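Side-chain contacts in similarities with probable monooxygenase (Photorhabdus luminescens, PDB 4HB9), which binds FAD and probably acts as a flavin-dependent monooxygenase: residues Thr14-Ala17 / His18-Lys22; Ala198-Pro201 / Gln202-Asp206; Gly351-Leu355 / Val356-Ser360. All blocks are in the same frame, centred on the assembly; numbering follows the deposited sequence.

Contact 1. Residues Thr14-Ala17 / His18-Lys22; sequences TCLA and HGLRK. With EDO (1,2-ethanediol), chain E.
Leu20 lays its CG and CD1 against the side chain of Leu16 one helical turn earlier, with Leu16 CG to Leu20 CD1 at 3.8 Å. Leu16 CG stands opposite the backbone N (chi1 -180°), a setting that brings its CG and CD1 against Leu20 CG and CD1, and the two branched ends meet at a slant. The pair packs on helix 330-349, where Leu16 touches Thr342 and Leu20 touches Leu345, and also meets Ile6, Val4 and Val27 of the strands; Ala17 faces strands 3-7 and 26-30. Helix 11-22 connects these two strands in the beta-alpha-beta unit of the Rossmann-type nucleotide-binding fold. Backbone bonds from residues 18 to 21 to the carbonyls four residues earlier keep the turns regular, the first from His18 N to Thr14 O at 3.0 Å. His18 ND1 and O1 of 1,2-ethanediol share a hydrogen bond of 2.6 Å near the imidazole plane. Arg21, its chain bent at chi3 (54°), gives NE to the same O1 at 2.8 Å, almost straight at 176°. With His18 NE2 bonded to Leu118 O, both ring nitrogens are engaged, which probably limits rotation of the imidazole; the partner at ND1 is a diol probably from the crystallisation liquor.

Contact 2. Residues Ala198-Pro201 / Gln202-Asp206; sequences ALLP and QNFRD
Pro201 and Phe204 meet in a CH-pi contact across a type I beta turn that follows helix 194-199: Pro201 CD sits over one face of the phenyl ring, 4.2 Å from its centroid. The turn is closed by Phe204 N donating to Pro201 O at 3.0 Å, and Arg205 N to Gln202 O makes a second, overlapping turn. The two side chains run side by side and point the same way, bringing Pro201 CD to 3.8 Å from Phe204 CD1; Phe204 CG lies opposite the carbonyl carbon (chi1 -76°), which helps to place the ring there. Arg205 folds back at chi3 (-91°) to the Leu200 carbonyl, with Gln202 CA over one face of its guanidinium. Its NE donates to Leu200 O at 3.1 Å, with that oxygen in the guanidinium plane, and NH2 adds a weak second bond to the same oxygen at 3.3 Å. Farther out, Leu200 and Phe204 both touch Ile244, and helix 280-287 adds Thr284 beside Leu200 and Ser281 and Leu282 beside Phe204, so the turn rests on both strand 240-251 and helix 280-287. Asn203 ND2 is tied to Tyr81 OH, while Asn203 OD1 reaches back to 3.3 Å from Pro201 CB.

Contact 3. Residues Gly351-Leu355 / Val356-Ser360; sequences GHEEL and VKAIS
Lys357 leans back over the start of helix 355-386, and its side chain meets two successive glutamates. Its CB lies 3.6 Å from both Glu353 OE1 and Glu354 O; CG passes more loosely by Glu353 OE1; CD comes closest to that oxygen, at 3.4 Å. The chain runs straight through CE, and only the bend at chi4 (76°) carries NZ to Glu354 OE1, 3.1 Å away. This is a salt bridge in the conformer given, with NZ above the carboxylate plane; a second conformer of Glu354 makes it provisional. Glu353 crosses the lysine chain at about a right angle, so its carboxylate meets the aliphatic methylenes, and its OE1 stays 5.2 Å from Lys357 NZ. That oxygen is instead used by the backbone: Glu354 N donates to Glu353 OE1 at 2.8 Å, on the anti side of the carboxylate, a bond made possible by the bend of Glu353 at chi2 (48°). On the inner side, Leu355 and Ile359 lie alongside each other with their CD1 atoms 3.8 Å apart, and Leu355 also packs on Leu345 and Val348 of helix 330-349. Ala358 N and Ile359 N take the carbonyls of Glu354 and Leu355 to begin the regular helical bonding. The two helices are thus joined by a short loop that starts with a Schellman motif at Gly351, where phi is positive, and ends with Glu354 at the N-cap of helix 355-386.

The three contacts follow one another along the chain and illustrate local side-chain packing within a helix, in a turn and at a helix start. Contacts 1 and 3 lie on the same side of the chain's centre, their own centres about 18 Å apart and their nearest atoms about 9 Å apart; helix 330-349 links them, since Leu345 touches both Leu20 and Leu355. Contact 2 lies across the centre, about 41 Å from contact 1 and about 53 Å from contact 3, centre to centre. Contact 1 is the one near the cofactor: the Thr14 side chain comes within about 7 Å of FAD, and Thr14 lies near Ile11 and Cys15 near Gly12, both FAD-binding. Contacts 2 and 3 are structural packing away from the annotated sites.

Contact 1. Residues Thr14-Ala17 / His18-Lys22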
ATOM      1  N   THR A  14       2.892  12.149  -2.316  1.00 17.43           N
ATOM      2  CA  THR A  14       3.849  12.561  -3.329  1.00 16.86           C
ATOM      3  C   THR A  14       3.200  12.633  -4.696  1.00 16.75           C
ATOM      4  O   THR A  14       3.406  13.610  -5.429  1.00 17.46           O
ATOM      5  CB  THR A  14       5.096  11.646  -3.350  1.00 17.36           C
ATOM      6  OG1 THR A  14       4.717  10.291  -3.562  1.00 16.46           O
ATOM      7  CG2 THR A  14       5.874  11.745  -2.071  1.00 17.63           C
ATOM      8  N   CYS A  15       2.391  11.634  -5.051  1.00 16.83           N
ATOM      9  CA  CYS A  15       1.706  11.668  -6.332  1.00 17.16           C
ATOM     10  C   CYS A  15       0.837  12.917  -6.404  1.00 16.89           C
ATOM     11  O   CYS A  15       0.851  13.625  -7.411  1.00 16.33           O
ATOM     12  CB  CYS A  15       0.858  10.422  -6.591  1.00 16.52           C
ATOM     13  SG  CYS A  15       0.269  10.271  -8.292  1.00 19.09           S
ATOM     14  N   LEU A  16       0.085  13.182  -5.334  1.00 16.48           N
ATOM     15  CA  LEU A  16      -0.757  14.375  -5.271  1.00 16.72           C
ATOM     16  C   LEU A  16       0.049  15.653  -5.480  1.00 16.72           C
ATOM     17  O   LEU A  16      -0.371  16.521  -6.221  1.00 17.68           O
ATOM     18  CB  LEU A  16      -1.508  14.459  -3.932  1.00 16.67           C
ATOM     19  CG  LEU A  16      -2.430  15.673  -3.743  1.00 16.58           C
ATOM     20  CD1 LEU A  16      -3.529  15.737  -4.791  1.00 16.22           C
ATOM     21  CD2 LEU A  16      -3.040  15.663  -2.338  1.00 16.98           C
ATOM     22  N   ALA A  17       1.183  15.781  -4.810  1.00 17.19           N
ATOM     23  CA  ALA A  17       1.963  17.009  -4.907  1.00 16.70           C
ATOM     24  C   ALA A  17       2.466  17.227  -6.331  1.00 16.89           C
ATOM     25  O   ALA A  17       2.391  18.332  -6.843  1.00 17.03           O
ATOM     26  CB  ALA A  17       3.093  17.038  -3.895  1.00 16.63           C
ATOM     27  N   HIS A  18       2.889  16.159  -7.012  1.00 17.31           N
ATOM     28  CA  HIS A  18       3.233  16.249  -8.424  1.00 16.63           C
ATOM     29  C   HIS A  18       2.091  16.753  -9.272  1.00 16.80           C
ATOM     30  O   HIS A  18       2.264  17.643 -10.134  1.00 16.53           O
ATOM     31  CB  HIS A  18       3.693  14.894  -8.962  1.00 16.14           C
ATOM     32  CG  HIS A  18       5.083  14.550  -8.577  1.00 15.84           C
ATOM     33  ND1 HIS A  18       6.165  15.303  -8.961  1.00 15.49           N
ATOM     34  CD2 HIS A  18       5.575  13.533  -7.837  1.00 16.78           C
ATOM     35  CE1 HIS A  18       7.261  14.773  -8.464  1.00 16.60           C
ATOM     36  NE2 HIS A  18       6.932  13.695  -7.786  1.00 16.90           N
ATOM     37  N   GLY A  19       0.908  16.203  -9.026  1.00 14.84           N
ATOM     38  CA  GLY A  19      -0.256  16.579  -9.789  1.00 16.03           C
ATOM     39  C   GLY A  19      -0.637  18.037  -9.596  1.00 16.20           C
ATOM     40  O   GLY A  19      -0.938  18.745 -10.562  1.00 16.38           O
ATOM     41  N   LEU A  20      -0.637  18.483  -8.344  1.00 16.85           N
ATOM     42  CA  LEU A  20      -0.985  19.881  -8.042  1.00 17.73           C
ATOM     43  C   LEU A  20       0.027  20.846  -8.662  1.00 18.39           C
ATOM     44  O   LEU A  20      -0.367  21.868  -9.246  1.00 21.06           O
ATOM     45  CB  LEU A  20      -1.088  20.101  -6.531  1.00 17.23           C
ATOM     46  CG  LEU A  20      -2.179  19.264  -5.852  1.00 18.16           C
ATOM     47  CD1 LEU A  20      -2.116  19.430  -4.350  1.00 18.25           C
ATOM     48  CD2 LEU A  20      -3.564  19.618  -6.358  1.00 19.27           C
ATOM     49  N   ARG A  21       1.314  20.524  -8.571  1.00 17.96           N
ATOM     50  CA  ARG A  21       2.342  21.343  -9.233  1.00 19.64           C
ATOM     51  C   ARG A  21       2.105  21.439 -10.731  1.00 20.10           C
ATOM     52  O   ARG A  21       2.207  22.534 -11.334  1.00 19.98           O
ATOM     53  CB  ARG A  21       3.738  20.819  -8.925  1.00 20.68           C
ATOM     54  CG  ARG A  21       4.166  21.071  -7.501  1.00 23.97           C
ATOM     55  CD  ARG A  21       5.237  20.108  -7.005  1.00 26.89           C
ATOM     56  NE  ARG A  21       6.434  20.038  -7.860  1.00 30.34           N
ATOM     57  CZ  ARG A  21       7.442  20.915  -7.862  1.00 34.45           C
ATOM     58  NH1 ARG A  21       7.431  21.984  -7.077  1.00 32.74           N
ATOM     59  NH2 ARG A  21       8.471  20.724  -8.689  1.00 36.12           N
ATOM     60  N   LYS A  22       1.729  20.311 -11.347  1.00 19.71           N
ATOM     61  CA  LYS A  22       1.415  20.319 -12.775  1.00 19.19           C
ATOM     62  C   LYS A  22       0.328  21.320 -13.129  1.00 19.12           C
ATOM     63  O   LYS A  22       0.374  21.929 -14.211  1.00 16.72           O
ATOM     64  CB  LYS A  22       1.026  18.924 -13.270  1.00 18.91           C
ATOM     65  CG  LYS A  22       0.945  18.835 -14.772  1.00 19.00           C
ATOM     66  CD  LYS A  22       0.567  17.438 -15.221  1.00 20.71           C
ATOM     67  CE  LYS A  22       0.480  17.398 -16.737  1.00 22.04           C
ATOM     68  NZ  LYS A  22       0.321  16.005 -17.207  1.00 23.23           N
TER
HETATM   69  C1  EDO E 504       6.100  18.503 -10.675  1.00 28.50           C
HETATM   70  O1  EDO E 504       6.538  17.791  -9.560  1.00 22.76           O
HETATM   71  C2  EDO E 504       5.014  17.709 -11.356  1.00 27.76           C
HETATM   72  O2  EDO E 504       3.992  18.560 -11.674  1.00 29.05           O

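Contact 2. Residues Ala198-Pro201 / Gln202-Asp206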
ATOM      1  N   ALA A 198      16.965 -23.395  -9.495  1.00 29.69           N
ATOM      2  CA  ALA A 198      17.157 -24.791  -9.856  1.00 31.30           C
ATOM      3  C   ALA A 198      16.275 -25.749  -9.061  1.00 29.34           C
ATOM      4  O   ALA A 198      15.898 -26.811  -9.549  1.00 31.48           O
ATOM      5  CB  ALA A 198      18.624 -25.167  -9.686  1.00 32.44           C
ATOM      6  N   LEU A 199      15.960 -25.386  -7.830  1.00 27.91           N
ATOM      7  CA  LEU A 199      15.330 -26.318  -6.903  1.00 27.74           C
ATOM      8  C   LEU A 199      13.833 -26.168  -6.829  1.00 28.31           C
ATOM      9  O   LEU A 199      13.172 -26.943  -6.143  1.00 31.33           O
ATOM     10  CB  LEU A 199      15.935 -26.142  -5.517  1.00 29.25           C
ATOM     11  CG  LEU A 199      17.426 -26.456  -5.428  1.00 30.84           C
ATOM     12  CD1 LEU A 199      17.924 -26.085  -4.049  1.00 33.67           C
ATOM     13  CD2 LEU A 199      17.694 -27.917  -5.652  1.00 31.39           C
ATOM     14  N   LEU A 200      13.285 -25.184  -7.536  1.00 28.72           N
ATOM     15  CA  LEU A 200      11.838 -24.983  -7.546  1.00 30.19           C
ATOM     16  C   LEU A 200      11.258 -25.253  -8.933  1.00 31.21           C
ATOM     17  O   LEU A 200      11.887 -24.928  -9.927  1.00 32.87           O
ATOM     18  CB  LEU A 200      11.519 -23.546  -7.110  1.00 29.39           C
ATOM     19  CG  LEU A 200      11.749 -23.166  -5.645  1.00 28.97           C
ATOM     20  CD1 LEU A 200      11.441 -21.692  -5.412  1.00 30.96           C
ATOM     21  CD2 LEU A 200      10.913 -23.990  -4.686  1.00 28.87           C
ATOM     22  N   PRO A 201      10.031 -25.806  -9.014  1.00 34.97           N
ATOM     23  CA  PRO A 201       9.422 -25.992 -10.347  1.00 35.77           C
ATOM     24  C   PRO A 201       9.128 -24.678 -11.087  1.00 36.66           C
ATOM     25  O   PRO A 201       8.973 -23.632 -10.454  1.00 33.18           O
ATOM     26  CB  PRO A 201       8.123 -26.756 -10.048  1.00 37.54           C
ATOM     27  CG  PRO A 201       8.146 -27.084  -8.593  1.00 38.56           C
ATOM     28  CD  PRO A 201       9.085 -26.122  -7.934  1.00 35.65           C
ATOM     29  N   GLN A 202       9.036 -24.726 -12.417  1.00 41.16           N
ATOM     30  CA  GLN A 202       8.928 -23.491 -13.221  1.00 45.45           C
ATOM     31  C   GLN A 202       7.735 -22.601 -12.877  1.00 43.82           C
ATOM     32  O   GLN A 202       7.854 -21.377 -12.919  1.00 46.97           O
ATOM     33  CB  GLN A 202       8.912 -23.805 -14.717  1.00 53.96           C
ATOM     34  CG  GLN A 202      10.293 -24.126 -15.275  1.00 60.69           C
ATOM     35  CD  GLN A 202      10.260 -24.560 -16.726  1.00 66.51           C
ATOM     36  OE1 GLN A 202       9.430 -24.087 -17.506  1.00 70.29           O
ATOM     37  NE2 GLN A 202      11.174 -25.455 -17.102  1.00 69.29           N
ATOM     38  N   ASN A 203       6.601 -23.196 -12.511  1.00 42.48           N
ATOM     39  CA  ASN A 203       5.420 -22.400 -12.134  1.00 43.15           C
ATOM     40  C   ASN A 203       5.620 -21.482 -10.915  1.00 41.88           C
ATOM     41  O   ASN A 203       4.821 -20.569 -10.689  1.00 38.38           O
ATOM     42  CB  ASN A 203       4.182 -23.286 -11.941  1.00 46.37           C
ATOM     43  CG  ASN A 203       4.387 -24.369 -10.912  1.00 49.62           C
ATOM     44  OD1 ASN A 203       5.493 -24.849 -10.725  1.00 58.29           O
ATOM     45  ND2 ASN A 203       3.321 -24.774 -10.259  1.00 53.69           N
ATOM     46  N   PHE A 204       6.689 -21.695 -10.151  1.00 39.91           N
ATOM     47  CA  PHE A 204       7.007 -20.808  -9.038  1.00 41.42           C
ATOM     48  C   PHE A 204       7.760 -19.556  -9.485  1.00 42.86           C
ATOM     49  O   PHE A 204       7.830 -18.583  -8.740  1.00 43.27           O
ATOM     50  CB  PHE A 204       7.847 -21.539  -7.990  1.00 40.92           C
ATOM     51  CG  PHE A 204       7.066 -22.483  -7.125  1.00 40.29           C
ATOM     52  CD1 PHE A 204       6.350 -23.531  -7.677  1.00 42.35           C
ATOM     53  CD2 PHE A 204       7.074 -22.344  -5.755  1.00 39.92           C
ATOM     54  CE1 PHE A 204       5.645 -24.414  -6.879  1.00 42.77           C
ATOM     55  CE2 PHE A 204       6.377 -23.227  -4.949  1.00 40.29           C
ATOM     56  CZ  PHE A 204       5.651 -24.257  -5.510  1.00 41.91           C
ATOM     57  N   ARG A 205       8.323 -19.583 -10.689  1.00 44.56           N
ATOM     58  CA  ARG A 205       9.261 -18.538 -11.128  1.00 47.09           C
ATOM     59  C   ARG A 205       8.869 -17.782 -12.410  1.00 48.19           C
ATOM     60  O   ARG A 205       9.562 -16.844 -12.802  1.00 47.32           O
ATOM     61  CB  ARG A 205      10.623 -19.186 -11.341  1.00 48.43           C
ATOM     62  CG  ARG A 205      11.002 -20.127 -10.208  1.00 47.78           C
ATOM     63  CD  ARG A 205      12.331 -20.815 -10.428  1.00 46.09           C
ATOM     64  NE  ARG A 205      12.241 -22.106 -11.118  1.00 44.42           N
ATOM     65  CZ  ARG A 205      12.464 -22.303 -12.421  1.00 46.94           C
ATOM     66  NH1 ARG A 205      12.761 -21.290 -13.234  1.00 45.38           N
ATOM     67  NH2 ARG A 205      12.388 -23.532 -12.920  1.00 46.65           N
ATOM     68  N   ASP A 206       7.768 -18.180 -13.047  1.00 49.51           N
ATOM     69  CA  ASP A 206       7.407 -17.655 -14.368  1.00 48.93           C
ATOM     70  C   ASP A 206       6.591 -16.362 -14.343  1.00 49.91           C
ATOM     71  O   ASP A 206       6.277 -15.818 -15.400  1.00 55.42           O
ATOM     72  CB  ASP A 206       6.709 -18.728 -15.226  1.00 48.51           C
ATOM     73  CG  ASP A 206       5.346 -19.160 -14.679  1.00 51.36           C
ATOM     74  OD1 ASP A 206       4.779 -18.470 -13.802  1.00 51.52           O
ATOM     75  OD2 ASP A 206       4.836 -20.211 -15.139  1.00 49.12           O
TER

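Contact 3. Residues Gly351-Leu355 / Val356-Ser360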
ATOM      1  N   GLY A 351     -10.771  28.066 -12.135  1.00 29.62           N
ATOM      2  CA  GLY A 351     -11.914  28.968 -12.031  1.00 31.04           C
ATOM      3  C   GLY A 351     -13.281  28.343 -12.306  1.00 32.00           C
ATOM      4  O   GLY A 351     -14.264  29.068 -12.447  1.00 32.67           O
ATOM      5  N   HIS A 352     -13.363  27.014 -12.335  1.00 29.67           N
ATOM      6  CA  HIS A 352     -14.567  26.309 -12.786  1.00 31.65           C
ATOM      7  C   HIS A 352     -15.513  25.833 -11.671  1.00 32.76           C
ATOM      8  O   HIS A 352     -16.680  25.521 -11.939  1.00 31.92           O
ATOM      9  CB  HIS A 352     -14.176  25.126 -13.670  1.00 32.99           C
ATOM     10  CG  HIS A 352     -13.663  25.541 -15.013  1.00 36.90           C
ATOM     11  ND1 HIS A 352     -12.329  25.800 -15.256  1.00 38.76           N
ATOM     12  CD2 HIS A 352     -14.313  25.805 -16.171  1.00 39.22           C
ATOM     13  CE1 HIS A 352     -12.179  26.190 -16.507  1.00 39.17           C
ATOM     14  NE2 HIS A 352     -13.366  26.194 -17.087  1.00 40.74           N
ATOM     15  N   GLU A 353     -15.008  25.742 -10.444  1.00 29.58           N
ATOM     16  CA  GLU A 353     -15.785  25.193  -9.343  1.00 29.57           C
ATOM     17  C   GLU A 353     -15.324  25.780  -8.024  1.00 28.23           C
ATOM     18  O   GLU A 353     -14.166  26.184  -7.891  1.00 29.14           O
ATOM     19  CB  GLU A 353     -15.658  23.654  -9.324  1.00 31.75           C
ATOM     20  CG  GLU A 353     -16.626  22.917  -8.397  1.00 32.05           C
ATOM     21  CD  GLU A 353     -18.073  23.375  -8.549  1.00 34.81           C
ATOM     22  OE1 GLU A 353     -18.453  24.385  -7.914  1.00 34.30           O
ATOM     23  OE2 GLU A 353     -18.823  22.709  -9.282  1.00 36.67           O
ATOM     24  N   GLU A 354     -16.240  25.840  -7.062  1.00 26.24           N
ATOM     25  CA  GLU A 354     -15.922  26.283  -5.717  0.50 27.21           C
ATOM     26  C   GLU A 354     -15.156  25.178  -5.007  1.00 26.17           C
ATOM     27  O   GLU A 354     -15.376  23.997  -5.285  1.00 24.20           O
ATOM     28  CB  GLU A 354     -17.192  26.599  -4.927  0.50 28.84           C
ATOM     29  CG  GLU A 354     -18.077  27.694  -5.509  0.50 29.74           C
ATOM     30  CD  GLU A 354     -19.436  27.772  -4.811  0.50 30.64           C
ATOM     31  OE1 GLU A 354     -19.670  27.026  -3.834  0.50 30.82           O
ATOM     32  OE2 GLU A 354     -20.286  28.573  -5.249  0.50 31.99           O
ATOM     33  N   LEU A 355     -14.293  25.586  -4.086  1.00 24.53           N
ATOM     34  CA  LEU A 355     -13.392  24.705  -3.392  1.00 25.57           C
ATOM     35  C   LEU A 355     -14.086  23.560  -2.667  1.00 26.51           C
ATOM     36  O   LEU A 355     -13.813  22.389  -2.947  1.00 23.77           O
ATOM     37  CB  LEU A 355     -12.536  25.503  -2.406  1.00 25.79           C
ATOM     38  CG  LEU A 355     -11.543  24.710  -1.557  1.00 24.76           C
ATOM     39  CD1 LEU A 355     -10.676  23.781  -2.408  1.00 23.89           C
ATOM     40  CD2 LEU A 355     -10.673  25.673  -0.769  1.00 25.58           C
ATOM     41  N   VAL A 356     -14.959  23.885  -1.715  1.00 25.84           N
ATOM     42  CA  VAL A 356     -15.622  22.840  -0.943  1.00 25.50           C
ATOM     43  C   VAL A 356     -16.482  21.943  -1.827  1.00 25.74           C
ATOM     44  O   VAL A 356     -16.499  20.712  -1.634  1.00 26.16           O
ATOM     45  CB  VAL A 356     -16.400  23.388   0.276  1.00 25.43           C
ATOM     46  CG1 VAL A 356     -17.081  22.248   1.019  1.00 26.33           C
ATOM     47  CG2 VAL A 356     -15.439  24.070   1.225  1.00 26.90           C
ATOM     48  N   LYS A 357     -17.172  22.508  -2.815  1.00 25.46           N
ATOM     49  CA  LYS A 357     -17.911  21.678  -3.756  1.00 26.36           C
ATOM     50  C   LYS A 357     -16.993  20.673  -4.480  1.00 25.75           C
ATOM     51  O   LYS A 357     -17.352  19.512  -4.656  1.00 23.38           O
ATOM     52  CB  LYS A 357     -18.666  22.509  -4.799  1.00 29.40           C
ATOM     53  CG  LYS A 357     -20.114  22.821  -4.460  1.00 36.27           C
ATOM     54  CD  LYS A 357     -20.758  23.622  -5.596  1.00 39.61           C
ATOM     55  CE  LYS A 357     -22.171  24.100  -5.285  1.00 45.59           C
ATOM     56  NZ  LYS A 357     -22.190  25.256  -4.351  1.00 48.58           N
ATOM     57  N   ALA A 358     -15.841  21.147  -4.948  1.00 24.24           N
ATOM     58  CA  ALA A 358     -14.893  20.275  -5.656  1.00 22.32           C
ATOM     59  C   ALA A 358     -14.382  19.166  -4.715  1.00 21.31           C
ATOM     60  O   ALA A 358     -14.270  18.009  -5.123  1.00 19.90           O
ATOM     61  CB  ALA A 358     -13.728  21.100  -6.195  1.00 22.73           C
ATOM     62  N   ILE A 359     -14.074  19.523  -3.474  1.00 21.29           N
ATOM     63  CA  ILE A 359     -13.680  18.538  -2.465  1.00 22.40           C
ATOM     64  C   ILE A 359     -14.796  17.501  -2.261  1.00 23.87           C
ATOM     65  O   ILE A 359     -14.537  16.297  -2.233  1.00 22.34           O
ATOM     66  CB  ILE A 359     -13.241  19.200  -1.152  1.00 22.50           C
ATOM     67  CG1 ILE A 359     -11.901  19.918  -1.359  1.00 22.49           C
ATOM     68  CG2 ILE A 359     -13.097  18.159  -0.052  1.00 23.39           C
ATOM     69  CD1 ILE A 359     -11.482  20.804  -0.212  1.00 23.49           C
ATOM     70  N   SER A 360     -16.039  17.966  -2.159  1.00 23.12           N
ATOM     71  CA  SER A 360     -17.200  17.076  -2.038  1.00 24.87           C
ATOM     72  C   SER A 360     -17.337  16.068  -3.159  1.00 22.83           C
ATOM     73  O   SER A 360     -17.690  14.900  -2.910  1.00 23.19           O
ATOM     74  CB  SER A 360     -18.501  17.918  -1.970  1.00 27.11           C
ATOM     75  OG  SER A 360     -19.568  17.077  -1.632  1.00 33.19           O
TER